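Local coordinates for protein serpin B3 (Homo sapiens, PDB 4ZK3) that belongs to the serpin family, probably inhibits papain-like cysteine proteases, and in psoriasis gives rise to Pso p27, a compact form that builds large aggregates, at residues A[6-11]-A[33-38]; A[81-86]-A[124-129]; A[104-109]-A[128-133]; A[173-178]-A[346-351]. One frame throughout, in Å; residues are numbered along the deposited sequence.

Interaction 1. Residues A[6-11]-A[33-38]; sequences EANTKF and SITSAL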
# COMPACT_ATOMS: atom_id res chain seq x y z
N GLU A 6 14.29 2.66 0.65
CA GLU A 6 14.15 3.79 1.51
C GLU A 6 13.22 4.89 0.98
O GLU A 6 12.41 5.44 1.73
CB GLU A 6 15.56 4.33 1.85
CG GLU A 6 16.32 3.36 2.78
CD GLU A 6 17.84 3.30 2.59
OE1 GLU A 6 18.49 4.38 2.49
OE2 GLU A 6 18.38 2.16 2.57
N ALA A 7 13.36 5.24 -0.30
CA ALA A 7 12.51 6.23 -0.92
C ALA A 7 11.02 5.84 -0.71
O ALA A 7 10.26 6.62 -0.20
CB ALA A 7 12.84 6.37 -2.39
N ASN A 8 10.68 4.60 -1.07
CA ASN A 8 9.30 4.08 -0.99
C ASN A 8 8.74 4.15 0.45
O ASN A 8 7.58 4.56 0.66
CB ASN A 8 9.26 2.66 -1.57
CG ASN A 8 9.75 2.60 -3.08
OD1 ASN A 8 9.68 3.59 -3.83
ND2 ASN A 8 10.22 1.42 -3.50
N THR A 9 9.57 3.78 1.42
CA THR A 9 9.22 3.87 2.84
C THR A 9 9.03 5.31 3.31
O THR A 9 8.13 5.60 4.11
CB THR A 9 10.26 3.13 3.70
OG1 THR A 9 10.26 1.74 3.35
CG2 THR A 9 9.88 3.22 5.19
N LYS A 10 9.81 6.24 2.79
CA LYS A 10 9.60 7.67 3.15
C LYS A 10 8.30 8.23 2.63
O LYS A 10 7.55 8.91 3.35
CB LYS A 10 10.77 8.52 2.61
CG LYS A 10 12.12 8.19 3.27
CD LYS A 10 13.25 8.97 2.60
CE LYS A 10 14.59 8.69 3.24
NZ LYS A 10 14.64 9.25 4.63
N PHE A 11 8.01 7.92 1.38
CA PHE A 11 6.72 8.27 0.77
C PHE A 11 5.58 7.67 1.56
O PHE A 11 4.59 8.36 1.84
CB PHE A 11 6.71 7.79 -0.70
CG PHE A 11 5.44 8.04 -1.41
CD1 PHE A 11 4.90 9.29 -1.48
CD2 PHE A 11 4.80 6.99 -2.11
CE1 PHE A 11 3.72 9.53 -2.19
CE2 PHE A 11 3.62 7.21 -2.79
CZ PHE A 11 3.07 8.49 -2.84
N SER A 33 1.83 0.14 -4.34
CA SER A 33 0.81 0.29 -5.41
C SER A 33 0.73 1.72 -5.88
O SER A 33 0.68 2.03 -7.10
CB SER A 33 -0.54 -0.20 -4.89
OG SER A 33 -1.57 0.15 -5.79
N ILE A 34 0.81 2.63 -4.93
CA ILE A 34 0.72 4.04 -5.27
C ILE A 34 2.00 4.51 -5.96
O ILE A 34 1.96 5.21 -6.98
CB ILE A 34 0.45 4.87 -4.05
CG1 ILE A 34 -0.84 4.39 -3.43
CG2 ILE A 34 0.34 6.30 -4.45
CD1 ILE A 34 -1.13 4.92 -2.05
N THR A 35 3.14 4.11 -5.43
CA THR A 35 4.41 4.39 -6.10
C THR A 35 4.41 3.91 -7.52
O THR A 35 4.80 4.62 -8.45
CB THR A 35 5.57 3.79 -5.34
OG1 THR A 35 5.66 4.44 -4.07
CG2 THR A 35 6.84 4.03 -6.10
N SER A 36 3.95 2.68 -7.72
CA SER A 36 3.93 2.09 -9.07
C SER A 36 3.04 2.89 -10.05
O SER A 36 3.43 3.14 -11.18
CB SER A 36 3.53 0.62 -8.95
OG SER A 36 3.43 -0.01 -10.20
N ALA A 37 1.85 3.28 -9.64
CA ALA A 37 1.00 4.04 -10.48
C ALA A 37 1.58 5.40 -10.82
O ALA A 37 1.50 5.84 -11.96
CB ALA A 37 -0.39 4.21 -9.81
N LEU A 38 2.15 6.07 -9.85
CA LEU A 38 2.72 7.40 -10.10
C LEU A 38 4.02 7.32 -10.92
O LEU A 38 4.36 8.25 -11.62
CB LEU A 38 2.90 8.14 -8.78
CG LEU A 38 1.58 8.42 -8.07
CD1 LEU A 38 1.82 9.16 -6.78
CD2 LEU A 38 0.61 9.16 -9.00
O HOH W 1 6.26 2.87 -1.54
O HOH W 2 8.18 6.02 -3.58
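The Phe-11 side chain passes Thr-35 with the two pointing in opposite directions; Phe-11 CD2 lies 3.3 Å from Thr-35 OG1, which stands obliquely to the ring. Phe-11 CG is anti to the backbone N (chi1 178°), and the CA-CB bond already points toward helix 31-42, where Ile-34 CG2 meets the ring at its edge, 3.8 Å from Phe-11 CE2. Leu-38 CD1, one turn further on, comes to 4.2 Å of Phe-11 CZ from an oblique direction. Such a pairing joins the first two helices of the serpin fold, A and B; the short segments run at 107° to each other with axes 10.7 Å apart, so side chains and water span most of the gap. Asn-8 crosses Thr-35 at about a right angle, its OD1 3.7 Å from Thr-35 CG2. Two waters bridge the polar side. One donates to Asn-8 O and, at 3.0 Å, to Thr-35 OG1; the other donates to Asn-8 OD1 at 2.9 Å and is hydrogen-bonded to Thr-35 OG1. The same hydroxyl is tied back to Pro-31 O within its own helix. Phe-59 packs on both Asn-8 and Thr-35, and Leu-88 of helix 81-91 on Asn-8.

Interaction 2. Residues A[81-86]-A[124-129]; sequences VHHQFQ and KKFYQT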
# COMPACT_ATOMS: atom_id res chain seq x y z
N VAL A 81 16.08 4.95 -11.94
CA VAL A 81 15.17 4.58 -10.86
C VAL A 81 14.11 3.61 -11.40
O VAL A 81 13.74 2.62 -10.75
CB VAL A 81 14.43 5.79 -10.27
CG1 VAL A 81 13.58 5.34 -9.07
CG2 VAL A 81 15.41 6.87 -9.85
N HIS A 82 13.63 3.89 -12.61
CA HIS A 82 12.65 3.04 -13.28
C HIS A 82 13.17 1.59 -13.50
O HIS A 82 12.39 0.64 -13.41
CB HIS A 82 12.17 3.72 -14.59
CG HIS A 82 11.32 4.95 -14.36
ND1 HIS A 82 11.67 6.20 -14.82
CD2 HIS A 82 10.15 5.10 -13.71
CE1 HIS A 82 10.73 7.07 -14.48
NE2 HIS A 82 9.80 6.42 -13.80
N HIS A 83 14.46 1.44 -13.77
CA HIS A 83 15.13 0.14 -13.88
C HIS A 83 15.10 -0.56 -12.54
O HIS A 83 14.92 -1.77 -12.44
CB HIS A 83 16.62 0.31 -14.24
CG HIS A 83 16.89 0.69 -15.67
ND1 HIS A 83 17.31 -0.22 -16.62
CD2 HIS A 83 16.85 1.89 -16.30
CE1 HIS A 83 17.48 0.39 -17.78
NE2 HIS A 83 17.21 1.68 -17.61
N GLN A 84 15.37 0.19 -11.50
CA GLN A 84 15.40 -0.38 -10.15
C GLN A 84 13.99 -0.83 -9.74
O GLN A 84 13.79 -1.91 -9.17
CB GLN A 84 16.04 0.60 -9.16
CG GLN A 84 17.49 0.92 -9.54
CD GLN A 84 18.24 1.65 -8.47
OE1 GLN A 84 18.90 2.65 -8.73
NE2 GLN A 84 18.12 1.17 -7.25
N PHE A 85 13.01 -0.02 -10.12
CA PHE A 85 11.63 -0.38 -9.87
C PHE A 85 11.22 -1.61 -10.69
O PHE A 85 10.50 -2.47 -10.20
CB PHE A 85 10.69 0.81 -10.12
CG PHE A 85 9.45 0.73 -9.30
CD1 PHE A 85 8.37 0.08 -9.77
CD2 PHE A 85 9.43 1.23 -8.01
CE1 PHE A 85 7.24 -0.04 -8.99
CE2 PHE A 85 8.30 1.12 -7.21
CZ PHE A 85 7.20 0.49 -7.70
N GLN A 86 11.71 -1.73 -11.93
CA GLN A 86 11.43 -2.90 -12.72
C GLN A 86 11.93 -4.18 -12.04
O GLN A 86 11.23 -5.22 -12.06
CB GLN A 86 12.04 -2.75 -14.09
CG GLN A 86 11.96 -3.96 -14.96
CD GLN A 86 12.99 -3.88 -16.09
OE1 GLN A 86 13.40 -2.78 -16.55
NE2 GLN A 86 13.44 -5.05 -16.53
N LYS A 124 5.61 -0.63 -20.73
CA LYS A 124 5.70 -2.07 -20.92
C LYS A 124 6.98 -2.63 -20.30
O LYS A 124 6.94 -3.62 -19.55
CB LYS A 124 5.53 -2.47 -22.39
CG LYS A 124 4.11 -2.21 -22.97
CD LYS A 124 4.00 -2.51 -24.48
CE LYS A 124 2.73 -1.99 -25.05
NZ LYS A 124 2.62 -2.27 -26.50
N LYS A 125 8.08 -1.97 -20.57
CA LYS A 125 9.37 -2.43 -20.12
C LYS A 125 9.68 -2.23 -18.62
O LYS A 125 10.17 -3.14 -17.99
CB LYS A 125 10.45 -1.71 -20.90
CG LYS A 125 11.86 -2.07 -20.47
CD LYS A 125 12.83 -0.96 -20.87
CE LYS A 125 14.28 -1.36 -20.70
NZ LYS A 125 15.10 -0.35 -21.42
N PHE A 126 9.48 -1.03 -18.08
CA PHE A 126 9.79 -0.81 -16.64
C PHE A 126 8.72 -1.27 -15.64
O PHE A 126 9.06 -1.67 -14.51
CB PHE A 126 10.13 0.65 -16.37
CG PHE A 126 11.31 1.13 -17.16
CD1 PHE A 126 12.58 0.67 -16.87
CD2 PHE A 126 11.12 1.99 -18.24
CE1 PHE A 126 13.66 1.08 -17.63
CE2 PHE A 126 12.20 2.40 -19.01
CZ PHE A 126 13.47 1.94 -18.70
N TYR A 127 7.45 -1.24 -16.07
CA TYR A 127 6.31 -1.48 -15.18
C TYR A 127 5.50 -2.68 -15.62
O TYR A 127 4.50 -2.99 -15.03
CB TYR A 127 5.41 -0.23 -15.14
CG TYR A 127 6.07 0.85 -14.40
CD1 TYR A 127 6.00 0.92 -13.01
CD2 TYR A 127 6.88 1.76 -15.06
CE1 TYR A 127 6.67 1.90 -12.32
CE2 TYR A 127 7.58 2.73 -14.36
CZ TYR A 127 7.46 2.81 -13.02
OH TYR A 127 8.17 3.78 -12.34
N GLN A 128 5.95 -3.37 -16.68
CA GLN A 128 5.27 -4.59 -17.15
C GLN A 128 3.82 -4.27 -17.49
O GLN A 128 2.94 -5.10 -17.39
CB GLN A 128 5.35 -5.71 -16.12
CG GLN A 128 6.73 -5.96 -15.51
CD GLN A 128 6.75 -7.08 -14.39
OE1 GLN A 128 5.79 -7.31 -13.62
NE2 GLN A 128 7.88 -7.78 -14.32
N THR A 129 3.56 -3.04 -17.92
CA THR A 129 2.22 -2.58 -18.12
C THR A 129 1.61 -3.20 -19.42
O THR A 129 2.23 -3.12 -20.49
CB THR A 129 2.23 -1.05 -18.20
OG1 THR A 129 2.86 -0.53 -17.00
CG2 THR A 129 0.80 -0.52 -18.32
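An aromatic cluster of His-82, His-83, Phe-85, Phe-126 and Tyr-127 joins the start of helix 81-91 to the end of helix 117-127, helices D and E of the serpin fold. Phe-126 meets both histidines. His-82 CB sits over one face of the Phe-126 ring in a CH-pi contact, 4.0 Å from the centroid, while Lys-125 CD lies over the opposite face, offset toward the rim. The ring also sends an edge into His-83: Phe-126 CE1 stands 3.5 Å above the imidazole plane, over its centre, an edge-to-face pair with planes at 66°. On the more buried side Phe-85 CD1 approaches Tyr-127 CE1 to 3.6 Å, the two rings oblique and the side chains crossing at about a right angle. Gln-86, with CG anti to the backbone N (chi1 173°), lays its extended chain beside the helix end, and its OE1 is 3.6 Å from Phe-126 CD1. The backbones come close here: Phe-126 O is buried without a conventional hydrogen-bond partner, and Gln-86 CA approaches it to 3.2 Å in a CH...O contact. Inward, Phe-85 rests on Thr-35 and Ser-36 of helix 31-42, and Tyr-127 on Met-40 of that helix and on Asn-105 of strand 99-110.

Interaction 3. Residues A[104-109]-A[128-133]; sequences ANKLFG and QTSVES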
# COMPACT_ATOMS: atom_id res chain seq x y z
N ALA A 104 0.22 -6.16 -10.75
CA ALA A 104 0.08 -5.86 -12.16
C ALA A 104 -0.21 -4.37 -12.37
O ALA A 104 -0.87 -3.72 -11.53
CB ALA A 104 -1.09 -6.66 -12.71
N ASN A 105 0.21 -3.90 -13.53
CA ASN A 105 0.03 -2.57 -13.99
C ASN A 105 -0.68 -2.61 -15.30
O ASN A 105 -0.42 -3.46 -16.13
CB ASN A 105 1.42 -1.93 -14.17
CG ASN A 105 2.09 -1.69 -12.87
OD1 ASN A 105 3.24 -2.13 -12.59
ND2 ASN A 105 1.39 -1.01 -12.03
N LYS A 106 -1.60 -1.69 -15.53
CA LYS A 106 -2.32 -1.64 -16.78
C LYS A 106 -2.72 -0.23 -17.21
O LYS A 106 -3.09 0.58 -16.40
CB LYS A 106 -3.59 -2.53 -16.71
CG LYS A 106 -4.23 -2.79 -18.09
CD LYS A 106 -5.30 -3.86 -18.01
CE LYS A 106 -5.96 -4.13 -19.34
NZ LYS A 106 -6.84 -5.35 -19.34
N LEU A 107 -2.64 0.02 -18.51
CA LEU A 107 -3.13 1.21 -19.14
C LEU A 107 -4.44 0.95 -19.89
O LEU A 107 -4.52 0.14 -20.80
CB LEU A 107 -2.06 1.80 -20.07
CG LEU A 107 -2.53 2.93 -20.99
CD1 LEU A 107 -3.08 4.11 -20.25
CD2 LEU A 107 -1.46 3.42 -21.93
N PHE A 108 -5.47 1.68 -19.52
CA PHE A 108 -6.73 1.67 -20.24
C PHE A 108 -6.79 3.04 -20.96
O PHE A 108 -6.85 4.09 -20.33
CB PHE A 108 -7.94 1.52 -19.32
CG PHE A 108 -8.05 0.18 -18.62
CD1 PHE A 108 -7.44 -0.03 -17.36
CD2 PHE A 108 -8.78 -0.84 -19.16
CE1 PHE A 108 -7.53 -1.25 -16.70
CE2 PHE A 108 -8.90 -2.06 -18.48
CZ PHE A 108 -8.28 -2.25 -17.26
N GLY A 109 -6.75 3.02 -22.29
CA GLY A 109 -6.85 4.26 -23.02
C GLY A 109 -8.04 4.33 -23.92
O GLY A 109 -8.52 3.32 -24.39
N GLN A 128 5.95 -3.37 -16.68
CA GLN A 128 5.27 -4.59 -17.15
C GLN A 128 3.82 -4.27 -17.49
O GLN A 128 2.94 -5.10 -17.39
CB GLN A 128 5.35 -5.71 -16.12
CG GLN A 128 6.73 -5.96 -15.51
CD GLN A 128 6.75 -7.08 -14.39
OE1 GLN A 128 5.79 -7.31 -13.62
NE2 GLN A 128 7.88 -7.78 -14.32
N THR A 129 3.56 -3.04 -17.92
CA THR A 129 2.22 -2.58 -18.12
C THR A 129 1.61 -3.20 -19.42
O THR A 129 2.23 -3.12 -20.49
CB THR A 129 2.23 -1.05 -18.20
OG1 THR A 129 2.86 -0.53 -17.00
CG2 THR A 129 0.80 -0.52 -18.32
N SER A 130 0.40 -3.74 -19.34
CA SER A 130 -0.34 -4.13 -20.54
C SER A 130 -1.30 -2.99 -20.85
O SER A 130 -1.52 -2.12 -20.02
CB SER A 130 -1.10 -5.46 -20.32
OG SER A 130 -1.98 -5.32 -19.20
N VAL A 131 -1.81 -2.98 -22.07
CA VAL A 131 -2.62 -1.89 -22.58
C VAL A 131 -3.94 -2.44 -23.10
O VAL A 131 -3.97 -3.38 -23.91
CB VAL A 131 -1.91 -1.19 -23.73
CG1 VAL A 131 -2.79 -0.10 -24.29
CG2 VAL A 131 -0.54 -0.63 -23.26
N GLU A 132 -5.02 -1.83 -22.67
CA GLU A 132 -6.31 -2.19 -23.25
C GLU A 132 -6.99 -0.91 -23.68
O GLU A 132 -6.96 0.09 -22.95
CB GLU A 132 -7.18 -2.97 -22.25
CG GLU A 132 -8.54 -3.25 -22.84
CD GLU A 132 -9.25 -4.45 -22.25
OE1 GLU A 132 -8.81 -4.90 -21.16
OE2 GLU A 132 -10.26 -4.91 -22.88
N SER A 133 -7.57 -0.94 -24.88
CA SER A 133 -8.38 0.17 -25.40
C SER A 133 -9.86 0.02 -25.12
O SER A 133 -10.44 -1.04 -25.37
CB SER A 133 -8.16 0.30 -26.93
OG SER A 133 -6.82 0.61 -27.24
O HOH W 3 1.88 -5.87 -15.02
O HOH W 4 -1.17 -6.01 -16.77
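Lys-106 runs over the parallel neighbour strand toward Glu-132 in serpin sheet A, where strand 99-110, helix 117-127 and strand 130-134 form a beta-alpha-beta crossover. From CB, 3.9 Å from Ser-130 O, the chain leaves with CG anti to the backbone N (chi1 -167°), which sets Lys-106 CG 3.6 Å from Ser-130 OG. Lys-106 CD lies 3.8 Å from Ser-130 OG. CE then packs on Glu-132 CB at 3.4 Å, and NZ closes a salt bridge to Glu-132 OE1 at 2.7 Å, met nearly along the C-O axis. The ammonium also makes a cation-pi contact with Trp-150 of helix 140-153. On this side of the sheet Glu-132 OE1 is 3.9 Å from Phe-108 CE2, obliquely placed, carboxylate and ring planes 20° apart. Backbone bonds hold the register: Leu-107 N binds Ser-130 O, Glu-132 N binds Leu-107 O, and Gly-109 N binds Glu-132 O; the bond from Ser-130 N to Asn-105 O is weak. On the other face Leu-107 packs against Leu-120 and Ile-123 of the crossover helix. Beside the weak bond a water bridges the strands, donating to Asn-105 O at 2.7 Å and hydrogen-bonded to Ser-130 OG at the same distance.

Interaction 4. Residues A[173-178]-A[346-351]; sequences TLVLVN and ATAVVG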
# COMPACT_ATOMS: atom_id res chain seq x y z
N THR A 173 -9.37 10.13 -21.30
CA THR A 173 -8.57 9.43 -22.31
C THR A 173 -7.60 8.34 -21.79
O THR A 173 -7.14 7.54 -22.59
CB THR A 173 -7.80 10.41 -23.19
OG1 THR A 173 -6.99 11.24 -22.36
CG2 THR A 173 -8.80 11.20 -24.06
N LEU A 174 -7.34 8.34 -20.48
CA LEU A 174 -6.31 7.51 -19.84
C LEU A 174 -6.74 7.17 -18.39
O LEU A 174 -7.08 8.03 -17.63
CB LEU A 174 -5.00 8.32 -19.83
CG LEU A 174 -3.91 7.85 -18.87
CD1 LEU A 174 -2.58 7.58 -19.54
CD2 LEU A 174 -3.69 8.87 -17.79
N VAL A 175 -6.74 5.88 -18.06
CA VAL A 175 -6.72 5.43 -16.65
C VAL A 175 -5.55 4.43 -16.50
O VAL A 175 -5.46 3.39 -17.17
CB VAL A 175 -8.02 4.75 -16.24
CG1 VAL A 175 -7.96 4.22 -14.79
CG2 VAL A 175 -9.21 5.71 -16.43
N LEU A 176 -4.60 4.77 -15.64
CA LEU A 176 -3.52 3.90 -15.34
C LEU A 176 -3.89 3.22 -14.04
O LEU A 176 -4.34 3.88 -13.10
CB LEU A 176 -2.26 4.70 -15.18
CG LEU A 176 -1.69 5.29 -16.46
CD1 LEU A 176 -0.70 6.40 -16.18
CD2 LEU A 176 -0.96 4.22 -17.19
N VAL A 177 -3.67 1.92 -13.96
CA VAL A 177 -4.07 1.17 -12.80
C VAL A 177 -2.98 0.25 -12.32
O VAL A 177 -2.34 -0.36 -13.12
CB VAL A 177 -5.38 0.41 -13.09
CG1 VAL A 177 -5.83 -0.30 -11.84
CG2 VAL A 177 -6.46 1.38 -13.52
N ASN A 178 -2.73 0.23 -11.02
CA ASN A 178 -1.95 -0.78 -10.36
C ASN A 178 -2.80 -1.62 -9.41
O ASN A 178 -3.60 -1.08 -8.65
CB ASN A 178 -0.84 -0.16 -9.47
CG ASN A 178 -0.07 -1.20 -8.73
OD1 ASN A 178 0.88 -1.80 -9.29
ND2 ASN A 178 -0.48 -1.51 -7.55
N ALA A 346 -5.41 -1.36 -4.73
CA ALA A 346 -5.26 -0.93 -6.07
C ALA A 346 -5.28 0.58 -6.12
O ALA A 346 -5.89 1.23 -5.26
CB ALA A 346 -6.33 -1.55 -6.98
N THR A 347 -4.63 1.13 -7.15
CA THR A 347 -4.57 2.55 -7.39
C THR A 347 -4.93 2.85 -8.83
O THR A 347 -4.44 2.20 -9.75
CB THR A 347 -3.13 3.06 -7.12
OG1 THR A 347 -2.68 2.62 -5.81
CG2 THR A 347 -3.04 4.54 -7.26
N ALA A 348 -5.80 3.84 -9.02
CA ALA A 348 -6.21 4.32 -10.34
C ALA A 348 -5.82 5.78 -10.51
O ALA A 348 -6.07 6.59 -9.64
CB ALA A 348 -7.73 4.16 -10.51
N VAL A 349 -5.23 6.10 -11.64
CA VAL A 349 -4.92 7.46 -12.02
C VAL A 349 -5.70 7.75 -13.32
O VAL A 349 -5.55 6.98 -14.32
CB VAL A 349 -3.42 7.59 -12.31
CG1 VAL A 349 -3.05 8.97 -12.94
CG2 VAL A 349 -2.61 7.26 -11.02
N VAL A 350 -6.53 8.80 -13.28
CA VAL A 350 -7.46 9.16 -14.37
C VAL A 350 -7.05 10.48 -15.01
O VAL A 350 -6.77 11.43 -14.31
CB VAL A 350 -8.88 9.36 -13.85
CG1 VAL A 350 -9.86 9.66 -14.98
CG2 VAL A 350 -9.35 8.14 -13.10
N GLY A 351 -6.96 10.50 -16.33
CA GLY A 351 -6.52 11.68 -17.06
C GLY A 351 -7.36 11.96 -18.30
O GLY A 351 -8.06 11.08 -18.81
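Leu-176 and Val-349 form the middle hydrogen-bonded pair of two antiparallel strands in serpin sheet A; Leu-176 N reaches Val-349 O at 2.7 Å, and Val-349 N returns a bond to Leu-176 O. Segment 346-351, part of strand 340-351, belongs to what is the reactive-centre loop of an active serpin. Here it lies between strands 174-185 and 325-336, the inserted strand 4A of the relaxed form. Asn-178 and Thr-347 make a second pair of reciprocal bonds. At their end packing is tight, with Ala-346 CB 3.2 Å from Asn-178 O. Val-175 and Val-350, a non-hydrogen-bonded pair, lie side by side pointing the same way, their CG2 atoms 4.1 Å apart. Beyond this shell, Val-177 is covered by Ile-147, Trp-150 and Val-151 of helix 140-153, whereas on the other face Leu-176 and Val-349 rest on Val-41 of helix 31-42. Thr-347 OG1 is hydrogen-bonded to Ser-33 OG and to His-330 ND1, in the region known in serpins as the shutter. At the far end Thr-173 and Leu-174 both face Gly-351 in a classic beta bulge. Gly-351 O takes two N-H groups there: Thr-173 N, in the carbonyl plane at 3.0 Å, and Leu-174 N at 3.3 Å, 44° out of that plane.

Interactions 1 and 4 are buried, interactions 2 and 3 only partly. Helix 31-42 ties the set together: Thr-35, which faces helix 4-19 in interaction 1, is shared with interaction 2, while Ser-36 and Ser-33 reach the strands of interactions 3 and 4 through their hydroxyls. Interactions 3 and 4 are neighbours in one sheet, joined by bonds such as Lys-106 O to Val-177 N; the first is a parallel pair with a salt bridge near the surface, the second an antiparallel pair lined mostly by aliphatic side chains. Helix contacts rely instead on rings, with water in interaction 1 and an aromatic cluster in interaction 2.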